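PDB 6XSX: ZmpA Glycopeptidase from Clostridium perfringens, which probably cleaves glycosylated proteins as a metalloprotease glycopeptidase of the peptidase M60 family, the part described here being its catalytic module. Local coordinates for residues F306-G311 against Q357-D362; N320-N325 against A434-Y439; V352-Q357 against E407-D412; Y481-D486 against N496-H501. All coordinates share one frame; numbering follows the deposited sequence.

Interaction 1 of 4, residues F306-G311 against Q357-D362; sequences FERIKG and QLQLYD. With EDO (1,2-ethanediol), chain G.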
# COMPACT_ATOMS: atom_id res chain seq x y z
N PHE A 306 2.58 -6.71 2.02
CA PHE A 306 3.64 -6.73 1.02
C PHE A 306 4.95 -7.21 1.65
O PHE A 306 5.75 -7.83 0.97
CB PHE A 306 3.70 -5.42 0.23
CG PHE A 306 2.89 -5.47 -1.05
CD1 PHE A 306 3.43 -6.00 -2.21
CD2 PHE A 306 1.58 -5.02 -1.08
CE1 PHE A 306 2.68 -6.07 -3.38
CE2 PHE A 306 0.83 -5.09 -2.25
CZ PHE A 306 1.39 -5.61 -3.40
N GLU A 307 5.13 -6.91 2.95
CA GLU A 307 6.24 -7.45 3.71
C GLU A 307 6.09 -8.97 3.85
O GLU A 307 7.02 -9.72 3.57
CB GLU A 307 6.33 -6.75 5.07
CG GLU A 307 7.09 -5.44 4.99
CD GLU A 307 7.06 -4.57 6.23
OE1 GLU A 307 6.10 -4.69 7.03
OE2 GLU A 307 7.99 -3.75 6.37
N ARG A 308 4.89 -9.42 4.25
CA ARG A 308 4.66 -10.83 4.48
C ARG A 308 4.81 -11.64 3.19
O ARG A 308 5.44 -12.70 3.20
CB ARG A 308 3.28 -11.08 5.09
CG ARG A 308 2.92 -12.55 5.23
CD ARG A 308 1.42 -12.71 5.38
NE ARG A 308 1.05 -14.03 5.88
CZ ARG A 308 -0.16 -14.38 6.32
NH1 ARG A 308 -1.16 -13.52 6.32
NH2 ARG A 308 -0.36 -15.61 6.74
N ILE A 309 4.25 -11.15 2.07
CA ILE A 309 4.25 -11.99 0.88
C ILE A 309 5.66 -12.12 0.31
O ILE A 309 5.88 -12.97 -0.54
CB ILE A 309 3.23 -11.55 -0.20
CG1 ILE A 309 3.57 -10.17 -0.79
CG2 ILE A 309 1.82 -11.63 0.35
CD1 ILE A 309 2.58 -9.69 -1.82
N LYS A 310 6.62 -11.30 0.79
CA LYS A 310 8.00 -11.38 0.33
C LYS A 310 8.88 -12.09 1.36
O LYS A 310 10.08 -12.23 1.14
CB LYS A 310 8.56 -9.99 -0.01
CG LYS A 310 8.01 -9.33 -1.27
CD LYS A 310 8.83 -8.13 -1.77
CE LYS A 310 9.22 -7.14 -0.68
NZ LYS A 310 8.06 -6.38 -0.14
N GLY A 311 8.29 -12.53 2.48
CA GLY A 311 9.04 -13.19 3.55
C GLY A 311 9.84 -12.20 4.40
O GLY A 311 10.77 -12.58 5.10
N GLN A 357 -2.92 -9.38 13.39
CA GLN A 357 -2.93 -10.71 13.99
C GLN A 357 -4.02 -11.59 13.38
O GLN A 357 -3.77 -12.76 13.10
CB GLN A 357 -3.13 -10.62 15.51
CG GLN A 357 -1.94 -10.03 16.25
CD GLN A 357 -2.13 -10.10 17.74
OE1 GLN A 357 -3.18 -9.73 18.27
NE2 GLN A 357 -1.10 -10.56 18.44
N LEU A 358 -5.22 -11.03 13.22
CA LEU A 358 -6.33 -11.76 12.61
C LEU A 358 -5.98 -12.14 11.17
O LEU A 358 -6.41 -13.19 10.71
CB LEU A 358 -7.62 -10.95 12.68
CG LEU A 358 -8.14 -10.64 14.09
CD1 LEU A 358 -9.36 -9.72 14.05
CD2 LEU A 358 -8.46 -11.92 14.86
N GLN A 359 -5.20 -11.29 10.49
CA GLN A 359 -4.80 -11.52 9.10
C GLN A 359 -3.69 -12.56 9.03
O GLN A 359 -3.63 -13.35 8.09
CB GLN A 359 -4.37 -10.21 8.44
CG GLN A 359 -3.88 -10.37 7.00
CD GLN A 359 -4.95 -10.79 6.02
OE1 GLN A 359 -6.15 -10.68 6.29
NE2 GLN A 359 -4.53 -11.29 4.88
N LEU A 360 -2.81 -12.58 10.04
CA LEU A 360 -1.81 -13.63 10.13
C LEU A 360 -2.51 -14.98 10.32
O LEU A 360 -2.12 -15.98 9.73
CB LEU A 360 -0.86 -13.33 11.30
CG LEU A 360 0.15 -12.20 11.08
CD1 LEU A 360 0.79 -11.80 12.41
CD2 LEU A 360 1.25 -12.63 10.11
N TYR A 361 -3.58 -14.98 11.14
CA TYR A 361 -4.30 -16.20 11.49
C TYR A 361 -5.04 -16.74 10.28
O TYR A 361 -5.05 -17.95 10.05
CB TYR A 361 -5.24 -15.95 12.67
CG TYR A 361 -6.17 -17.11 12.97
CD1 TYR A 361 -5.69 -18.31 13.47
CD2 TYR A 361 -7.54 -17.00 12.74
CE1 TYR A 361 -6.53 -19.37 13.74
CE2 TYR A 361 -8.40 -18.06 13.00
CZ TYR A 361 -7.89 -19.25 13.51
OH TYR A 361 -8.72 -20.30 13.76
N ASP A 362 -5.66 -15.83 9.50
CA ASP A 362 -6.46 -16.21 8.34
C ASP A 362 -6.38 -15.11 7.29
O ASP A 362 -7.01 -14.05 7.43
CB ASP A 362 -7.91 -16.50 8.76
CG ASP A 362 -8.81 -17.06 7.66
OD1 ASP A 362 -8.53 -16.81 6.47
OD2 ASP A 362 -9.79 -17.72 8.02
C1 EDO G . -11.84 -14.73 7.92
O1 EDO G . -12.39 -14.60 6.62
C2 EDO G . -12.51 -15.78 8.73
O2 EDO G . -12.85 -16.91 7.95
O HOH W 1 -1.26 -11.41 4.64
O HOH W 2 -3.07 -17.41 7.17
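R308, reaching from the last turn of one helix to the carbonyl groups of another, joins helix 301-309 to the C-terminal end of helix 347-361, inside the M60 peptidase module. With CG anti to the backbone N (chi1 174°) and an extended chain from CG to NE, the side chain carries the guanidinium across the 9.0 Å between R308 CA and L360 CA. R308 NH1 donates to Q359 O at 3.0 Å with an N-H...O angle of 144°; the nitrogen lies above the plane of the Q359 carbonyl, not on a lone pair, and the oxygen is tilted out of the guanidinium plane. R308 NH2 is 3.5 Å from L360 O, and a water bridges the same two atoms. A second water accepts from R308 NH1 at 2.7 Å and, more loosely, from Q359 NE2. L360 CD2 lies over one face of the guanidinium, 4.4 Å from R308 CZ, as an apolar cover. Carbonyls of a last helical turn carry the negative end of the helix dipole, so this placement probably suits the cation. Q359 turns its amide to W366 and K363 beyond the helix end, while Y439 of helix 437-440 packs against both R308 and L360.

Interaction 2 of 4, residues N320-N325 against A434-Y439; sequences NLWERN and ANDKMY. With EDO (1,2-ethanediol), chain E.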
# COMPACT_ATOMS: atom_id res chain seq x y z
N ASN A 320 10.30 -3.78 16.81
CA ASN A 320 10.42 -4.53 18.06
C ASN A 320 9.16 -4.41 18.92
O ASN A 320 9.25 -4.49 20.14
CB ASN A 320 11.60 -4.03 18.91
CG ASN A 320 12.96 -4.05 18.23
OD1 ASN A 320 13.26 -4.94 17.44
ND2 ASN A 320 13.80 -3.09 18.56
N LEU A 321 7.99 -4.23 18.29
CA LEU A 321 6.78 -3.90 19.03
C LEU A 321 6.09 -5.15 19.58
O LEU A 321 5.36 -5.06 20.56
CB LEU A 321 5.82 -3.12 18.13
CG LEU A 321 6.28 -1.70 17.76
CD1 LEU A 321 5.21 -1.00 16.92
CD2 LEU A 321 6.60 -0.88 19.01
N TRP A 322 6.29 -6.30 18.93
CA TRP A 322 5.74 -7.54 19.47
C TRP A 322 6.19 -7.70 20.92
O TRP A 322 5.36 -7.89 21.80
CB TRP A 322 6.14 -8.76 18.63
CG TRP A 322 5.63 -8.81 17.22
CD1 TRP A 322 6.39 -8.87 16.08
CD2 TRP A 322 4.26 -8.87 16.78
NE1 TRP A 322 5.60 -8.97 14.97
CE2 TRP A 322 4.28 -8.98 15.37
CE3 TRP A 322 3.02 -8.87 17.44
CZ2 TRP A 322 3.12 -9.05 14.61
CZ3 TRP A 322 1.87 -8.95 16.68
CH2 TRP A 322 1.92 -9.05 15.29
N GLU A 323 7.50 -7.56 21.14
CA GLU A 323 8.11 -7.83 22.43
C GLU A 323 7.99 -6.63 23.38
O GLU A 323 7.84 -6.81 24.58
CB GLU A 323 9.56 -8.30 22.28
CG GLU A 323 9.70 -9.66 21.59
CD GLU A 323 9.06 -10.84 22.31
OE1 GLU A 323 9.27 -10.97 23.52
OE2 GLU A 323 8.36 -11.65 21.66
N ARG A 324 8.09 -5.40 22.84
CA ARG A 324 8.10 -4.21 23.68
C ARG A 324 6.70 -3.84 24.16
O ARG A 324 6.55 -3.21 25.20
CB ARG A 324 8.66 -3.00 22.92
CG ARG A 324 10.18 -2.95 22.86
CD ARG A 324 10.62 -1.74 22.05
NE ARG A 324 12.06 -1.61 22.15
CZ ARG A 324 12.78 -0.60 21.68
NH1 ARG A 324 12.19 0.42 21.07
NH2 ARG A 324 14.10 -0.60 21.82
N ASN A 325 5.67 -4.20 23.37
CA ASN A 325 4.37 -3.57 23.51
C ASN A 325 3.25 -4.60 23.54
O ASN A 325 2.49 -4.65 24.51
CB ASN A 325 4.10 -2.60 22.35
CG ASN A 325 4.45 -1.17 22.66
OD1 ASN A 325 3.57 -0.37 22.99
ND2 ASN A 325 5.73 -0.83 22.56
N ALA A 434 -0.74 -14.24 18.10
CA ALA A 434 -0.24 -14.24 16.73
C ALA A 434 0.90 -13.24 16.59
O ALA A 434 0.86 -12.16 17.18
CB ALA A 434 -1.34 -13.91 15.74
N ASN A 435 1.92 -13.62 15.81
CA ASN A 435 3.06 -12.77 15.51
C ASN A 435 3.72 -13.24 14.22
O ASN A 435 3.38 -14.30 13.70
CB ASN A 435 4.02 -12.66 16.71
CG ASN A 435 4.77 -13.95 16.98
OD1 ASN A 435 5.73 -14.26 16.28
ND2 ASN A 435 4.34 -14.71 17.98
N ASP A 436 4.67 -12.44 13.72
CA ASP A 436 5.30 -12.62 12.42
C ASP A 436 5.99 -13.98 12.28
O ASP A 436 6.18 -14.43 11.15
CB ASP A 436 6.23 -11.46 12.06
CG ASP A 436 5.50 -10.14 11.86
OD1 ASP A 436 4.29 -10.16 11.64
OD2 ASP A 436 6.15 -9.10 11.96
N LYS A 437 6.36 -14.64 13.39
CA LYS A 437 7.00 -15.95 13.28
C LYS A 437 6.11 -16.93 12.51
O LYS A 437 6.62 -17.86 11.88
CB LYS A 437 7.42 -16.51 14.64
CG LYS A 437 8.52 -15.73 15.34
CD LYS A 437 9.32 -16.55 16.32
CE LYS A 437 10.05 -17.70 15.66
NZ LYS A 437 10.75 -18.53 16.67
N MET A 438 4.80 -16.69 12.53
CA MET A 438 3.82 -17.57 11.89
C MET A 438 4.10 -17.71 10.39
O MET A 438 3.82 -18.75 9.83
CB MET A 438 2.38 -17.08 12.11
CG MET A 438 1.88 -17.29 13.54
SD MET A 438 0.36 -16.34 13.85
CE MET A 438 -0.77 -17.19 12.74
N TYR A 439 4.67 -16.66 9.75
CA TYR A 439 5.12 -16.80 8.37
C TYR A 439 6.64 -16.94 8.26
O TYR A 439 7.12 -17.64 7.37
CB TYR A 439 4.53 -15.73 7.44
CG TYR A 439 5.06 -14.33 7.62
CD1 TYR A 439 4.39 -13.42 8.43
CD2 TYR A 439 6.22 -13.90 6.99
CE1 TYR A 439 4.85 -12.13 8.61
CE2 TYR A 439 6.69 -12.61 7.16
CZ TYR A 439 6.00 -11.71 7.97
OH TYR A 439 6.44 -10.43 8.13
C1 EDO E . 10.06 -18.90 20.51
O1 EDO E . 9.63 -18.61 19.19
C2 EDO E . 11.53 -19.07 20.66
O2 EDO E . 12.18 -19.31 19.45
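W322 presents its indole to the loop A434-D436 in two ways at once, a face to N435 and the nitrogen edge to D436. N435 sets its CA and CB over the face: its CA is 3.8 Å from the centroid of the six-membered ring and almost on the ring normal, a CH-pi contact, and N435 CB is 3.8 Å from W322 CD2. The N435 amide plane is turned 65° from the indole, so the approach is by aliphatic atoms and not by amide stacking. At the edge, W322 NE1 donates to D436 OD2 over 3.1 Å with a nearly straight angle of 167°. That oxygen lies in the indole plane, but the carboxylate stands almost perpendicular to it and is met from above its own plane. The contact joins helix 321-331 to the loop that leads into helix 437-440, where N435 and M438 form a capping box: N435 OD1 accepts from K437 N at 3.0 Å, and the return bond from N435 N to M438 SD is weak. The CG of N435 sits between its backbone N and carbonyl carbon (chi1 70°), which brings the amide oxygen back to the K437 N-H. S314 and T317 also bond to D436 OD2, while W356 of helix 347-361 bonds to D436 OD1, so both oxygens of this buried carboxylate are engaged. Further along the indole, W322 CZ3 is 3.4 Å from A434 O.

Interaction 3 of 4, residues V352-Q357 against E407-D412; sequences VAPLWQ and ERHGMD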
# COMPACT_ATOMS: atom_id res chain seq x y z
N VAL A 352 -2.96 -1.07 14.90
CA VAL A 352 -3.29 -1.97 13.80
C VAL A 352 -3.04 -3.43 14.21
O VAL A 352 -3.63 -4.34 13.62
CB VAL A 352 -2.57 -1.60 12.49
CG1 VAL A 352 -1.15 -2.14 12.43
CG2 VAL A 352 -3.36 -2.07 11.27
N ALA A 353 -2.20 -3.62 15.25
CA ALA A 353 -1.73 -4.93 15.69
C ALA A 353 -2.85 -5.97 15.75
O ALA A 353 -2.70 -7.06 15.19
CB ALA A 353 -0.98 -4.83 17.00
N PRO A 354 -3.99 -5.72 16.44
CA PRO A 354 -5.05 -6.72 16.56
C PRO A 354 -5.62 -7.21 15.23
O PRO A 354 -6.05 -8.37 15.11
CB PRO A 354 -6.14 -6.01 17.38
CG PRO A 354 -5.83 -4.53 17.21
CD PRO A 354 -4.32 -4.48 17.16
N LEU A 355 -5.64 -6.31 14.24
CA LEU A 355 -6.17 -6.60 12.91
C LEU A 355 -5.15 -7.40 12.12
O LEU A 355 -5.50 -8.34 11.41
CB LEU A 355 -6.51 -5.28 12.21
CG LEU A 355 -7.67 -4.49 12.82
CD1 LEU A 355 -7.78 -3.10 12.20
CD2 LEU A 355 -8.99 -5.23 12.69
N TRP A 356 -3.87 -7.01 12.25
CA TRP A 356 -2.79 -7.73 11.60
C TRP A 356 -2.75 -9.19 12.08
O TRP A 356 -2.56 -10.11 11.28
CB TRP A 356 -1.46 -7.00 11.82
CG TRP A 356 -0.29 -7.69 11.17
CD1 TRP A 356 0.83 -8.15 11.79
CD2 TRP A 356 -0.15 -8.03 9.78
NE1 TRP A 356 1.68 -8.72 10.88
CE2 TRP A 356 1.09 -8.67 9.64
CE3 TRP A 356 -0.95 -7.84 8.64
CZ2 TRP A 356 1.55 -9.14 8.40
CZ3 TRP A 356 -0.50 -8.31 7.42
CH2 TRP A 356 0.74 -8.94 7.31
N GLN A 357 -2.92 -9.38 13.39
CA GLN A 357 -2.93 -10.71 13.99
C GLN A 357 -4.02 -11.59 13.38
O GLN A 357 -3.77 -12.76 13.10
CB GLN A 357 -3.13 -10.62 15.51
CG GLN A 357 -1.94 -10.03 16.25
CD GLN A 357 -2.13 -10.10 17.74
OE1 GLN A 357 -3.18 -9.73 18.27
NE2 GLN A 357 -1.10 -10.56 18.44
N GLU A 407 -10.25 -6.32 23.50
CA GLU A 407 -10.07 -5.71 24.81
C GLU A 407 -8.71 -6.07 25.40
O GLU A 407 -8.17 -5.30 26.20
CB GLU A 407 -11.32 -5.78 25.70
CG GLU A 407 -11.51 -7.06 26.47
CD GLU A 407 -12.87 -7.20 27.16
OE1 GLU A 407 -13.37 -8.34 27.23
OE2 GLU A 407 -13.42 -6.18 27.64
N ARG A 408 -8.11 -7.19 24.97
CA ARG A 408 -6.79 -7.56 25.47
C ARG A 408 -5.71 -6.61 24.94
O ARG A 408 -4.66 -6.48 25.54
CB ARG A 408 -6.47 -9.02 25.18
CG ARG A 408 -7.19 -10.00 26.09
CD ARG A 408 -6.63 -11.39 25.90
NE ARG A 408 -7.18 -12.29 26.90
CZ ARG A 408 -6.55 -12.66 28.01
NH1 ARG A 408 -5.34 -12.21 28.29
NH2 ARG A 408 -7.16 -13.48 28.85
N HIS A 409 -5.99 -5.96 23.80
CA HIS A 409 -5.08 -4.98 23.22
C HIS A 409 -5.25 -3.62 23.89
O HIS A 409 -4.54 -2.66 23.55
CB HIS A 409 -5.30 -4.90 21.70
CG HIS A 409 -4.62 -6.00 20.95
ND1 HIS A 409 -3.34 -5.85 20.44
CD2 HIS A 409 -5.02 -7.25 20.63
CE1 HIS A 409 -2.99 -6.96 19.83
NE2 HIS A 409 -4.00 -7.84 19.93
N GLY A 410 -6.23 -3.53 24.80
CA GLY A 410 -6.46 -2.35 25.62
C GLY A 410 -7.55 -1.45 25.07
O GLY A 410 -7.69 -0.31 25.50
N MET A 411 -8.33 -1.96 24.11
CA MET A 411 -9.46 -1.22 23.58
C MET A 411 -10.64 -1.36 24.54
O MET A 411 -10.79 -2.39 25.19
CB MET A 411 -9.86 -1.75 22.20
CG MET A 411 -11.04 -1.01 21.61
SD MET A 411 -11.72 -1.90 20.21
CE MET A 411 -10.33 -1.82 19.08
N ASP A 412 -11.47 -0.31 24.62
CA ASP A 412 -12.63 -0.32 25.49
C ASP A 412 -13.83 -0.83 24.69
O ASP A 412 -14.39 -0.10 23.88
CB ASP A 412 -12.90 1.07 26.08
CG ASP A 412 -13.81 1.07 27.30
OD1 ASP A 412 -14.76 0.26 27.36
OD2 ASP A 412 -13.55 1.89 28.20
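H409 is the hub of this contact, its imidazole lying against P354 and pointing its NE2 at Q357. The histidine CG is anti to the carbonyl carbon and beside the backbone N (chi1 -81°), and chi2 turns the ring so that one face is presented to the proline. P354 CB lies over that face, 3.8 Å from the ring centroid and close to its normal, a CH-pi contact; the closest ring atom to it is H409 CD2, at 3.7 Å. P354 CD reaches H409 ND1 at 3.7 Å, so CB and CD lie near CD2 and ND1, the ring atoms either side of H409 CG. A353 CB approaches H409 CE1 at 4.1 Å. The proline belongs to helix 347-361, which is kinked at P354 and L355, where the regular bonds to the turn before are missing; proline has no N-H to give. V352 O accepts the regular bond from W356 N and a shorter-range one from L355 N. H409 stands at the C-terminal end of helix 403-408, just before G410, whose positive phi closes a Schellman motif. Q357 has CG anti to its carbonyl carbon and an extended chain beyond, and H409 NE2 donates to Q357 OE1 at 2.6 Å with an angle of 139°. That oxygen is in the imidazole plane, the amide is turned 84° from it, and H409 NE2 lies above the amide carbonyl plane, not on a lone pair. Q357 NE2 bonds to A434 O and W432 O. H405 meets the ring edge-to-face, and I326 and V330 touch it as well.

Interaction 4 of 4, residues Y481-D486 against N496-H501; sequences YEISRD and NNFVDH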
# COMPACT_ATOMS: atom_id res chain seq x y z
N TYR A 481 6.24 -18.70 23.67
CA TYR A 481 5.95 -19.43 24.90
C TYR A 481 5.18 -18.53 25.84
O TYR A 481 5.54 -17.36 26.04
CB TYR A 481 7.24 -19.89 25.59
CG TYR A 481 8.11 -20.80 24.75
CD1 TYR A 481 8.00 -22.17 24.84
CD2 TYR A 481 9.04 -20.28 23.85
CE1 TYR A 481 8.79 -23.02 24.07
CE2 TYR A 481 9.83 -21.10 23.07
CZ TYR A 481 9.71 -22.48 23.18
OH TYR A 481 10.49 -23.30 22.42
N GLU A 482 4.12 -19.09 26.41
CA GLU A 482 3.34 -18.43 27.43
C GLU A 482 3.85 -18.87 28.80
O GLU A 482 4.02 -20.06 29.07
CB GLU A 482 1.88 -18.78 27.22
CG GLU A 482 0.99 -18.35 28.37
CD GLU A 482 -0.35 -19.05 28.35
OE1 GLU A 482 -0.40 -20.23 28.75
OE2 GLU A 482 -1.34 -18.42 27.89
N ILE A 483 4.06 -17.88 29.69
CA ILE A 483 4.61 -18.12 31.01
C ILE A 483 3.52 -17.86 32.05
O ILE A 483 2.98 -16.76 32.10
CB ILE A 483 5.86 -17.25 31.27
CG1 ILE A 483 6.93 -17.46 30.19
CG2 ILE A 483 6.41 -17.50 32.67
CD1 ILE A 483 6.84 -16.50 29.03
N SER A 484 3.22 -18.88 32.86
CA SER A 484 2.32 -18.76 34.00
C SER A 484 3.11 -18.91 35.30
O SER A 484 4.10 -19.63 35.34
CB SER A 484 1.21 -19.77 33.92
OG SER A 484 0.27 -19.39 32.93
N ARG A 485 2.67 -18.19 36.35
CA ARG A 485 3.26 -18.33 37.67
C ARG A 485 2.14 -18.41 38.71
O ARG A 485 1.20 -17.62 38.66
CB ARG A 485 4.21 -17.18 38.00
CG ARG A 485 5.01 -17.40 39.29
CD ARG A 485 5.72 -16.18 39.86
NE ARG A 485 4.81 -15.09 40.15
CZ ARG A 485 4.86 -13.88 39.60
NH1 ARG A 485 5.81 -13.58 38.73
NH2 ARG A 485 3.97 -12.96 39.94
N ASP A 486 2.26 -19.38 39.62
CA ASP A 486 1.30 -19.58 40.70
C ASP A 486 -0.14 -19.45 40.18
O ASP A 486 -0.99 -18.85 40.83
CB ASP A 486 1.58 -18.67 41.90
CG ASP A 486 3.05 -18.59 42.31
OD1 ASP A 486 3.73 -19.63 42.26
OD2 ASP A 486 3.50 -17.47 42.67
N ASN A 496 13.32 -16.94 22.87
CA ASN A 496 13.74 -18.11 23.61
C ASN A 496 14.01 -17.77 25.08
O ASN A 496 14.58 -18.59 25.80
CB ASN A 496 14.96 -18.80 22.98
CG ASN A 496 16.21 -17.93 22.92
OD1 ASN A 496 16.29 -16.88 23.57
ND2 ASN A 496 17.19 -18.34 22.14
N ASN A 497 13.62 -16.58 25.55
CA ASN A 497 13.92 -16.23 26.93
C ASN A 497 12.87 -15.27 27.49
O ASN A 497 12.44 -14.35 26.81
CB ASN A 497 15.33 -15.65 27.07
CG ASN A 497 15.77 -15.55 28.51
OD1 ASN A 497 15.55 -14.53 29.16
ND2 ASN A 497 16.34 -16.62 29.04
N PHE A 498 12.49 -15.49 28.75
CA PHE A 498 11.59 -14.58 29.45
C PHE A 498 12.15 -14.26 30.83
O PHE A 498 12.47 -15.17 31.59
CB PHE A 498 10.21 -15.21 29.63
CG PHE A 498 9.24 -14.34 30.39
CD1 PHE A 498 8.61 -13.27 29.77
CD2 PHE A 498 8.96 -14.59 31.73
CE1 PHE A 498 7.72 -12.47 30.47
CE2 PHE A 498 8.07 -13.79 32.43
CZ PHE A 498 7.45 -12.73 31.80
N VAL A 499 12.21 -12.96 31.18
CA VAL A 499 12.65 -12.56 32.50
C VAL A 499 11.45 -12.15 33.34
O VAL A 499 10.73 -11.20 33.01
CB VAL A 499 13.73 -11.45 32.47
CG1 VAL A 499 13.95 -10.87 33.87
CG2 VAL A 499 15.05 -11.93 31.89
N ASP A 500 11.25 -12.87 34.45
CA ASP A 500 10.21 -12.57 35.42
C ASP A 500 10.80 -11.68 36.52
O ASP A 500 11.52 -12.16 37.40
CB ASP A 500 9.58 -13.85 35.98
CG ASP A 500 8.48 -13.60 37.00
OD1 ASP A 500 7.96 -12.46 37.05
OD2 ASP A 500 8.14 -14.55 37.73
N HIS A 501 10.47 -10.38 36.44
CA HIS A 501 10.97 -9.35 37.34
C HIS A 501 10.12 -9.27 38.61
O HIS A 501 10.41 -8.45 39.48
CB HIS A 501 10.92 -7.98 36.66
CG HIS A 501 11.78 -7.81 35.46
ND1 HIS A 501 11.30 -7.96 34.17
CD2 HIS A 501 13.08 -7.46 35.34
CE1 HIS A 501 12.27 -7.72 33.31
NE2 HIS A 501 13.37 -7.41 34.00
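R485 and D500 form a salt bridge between the two strands: R485 NH1 is 2.7 Å from D500 OD2, and the bond is made at an N-H...O angle of 145°. The guanidinium and carboxylate planes are only 7° apart, and D500 OD2 offers its syn lone pair, the one on the side of OD1. The same R485 NH1 is 2.9 Å from D500 OD1, so one nitrogen faces both carboxylate oxygens. The arginine chain bends at chi3 (59°), which brings the guanidinium edge round to the aspartate. D486 joins the network through a long salt bridge, R485 NE to D486 OD2 at 3.7 Å. D500 OD2 is also bonded by Y511 OH of strand 511-517, and D500 OD1 by G502 N. The two strands belong to different sheets, 478-485 to a four-stranded antiparallel sheet and 497-500 to a three-stranded one, and their side chains pack between the two sheets, consistent with a beta sandwich; the CA atoms of I483 and F498 are 8.0 Å apart. Further along the strands, I483 CD1 lies over the F498 ring face, 3.9 Å from its centroid and somewhat off the ring normal. I483 CD1 also comes within 3.5 Å of F498 CG, and I513 of strand 511-517 flanks the isoleucine.

From the N terminus, helix 301-309 supplies the first half of interaction 1 and helix 321-331 that of interaction 2, before helix 347-361 enters with V352-D362. Interaction 1 closes a 45-residue loop there and crosses interaction 2, whose loop of 108 residues closes only at 434-439. Interaction 3, closing 49 residues at 407-412, is nested inside that larger loop and crosses interaction 1, sharing Q357 with it. A probable hydrogen bond, Q357 NE2 to A434 O, links interactions 1, 2 and 3, and W322 CZ2 packs 3.7 Å from W356 CD1 between 2 and 3. Interaction 4 follows in series, closes nine residues containing strand 488-493, and joins two sheets of the C-terminal beta region.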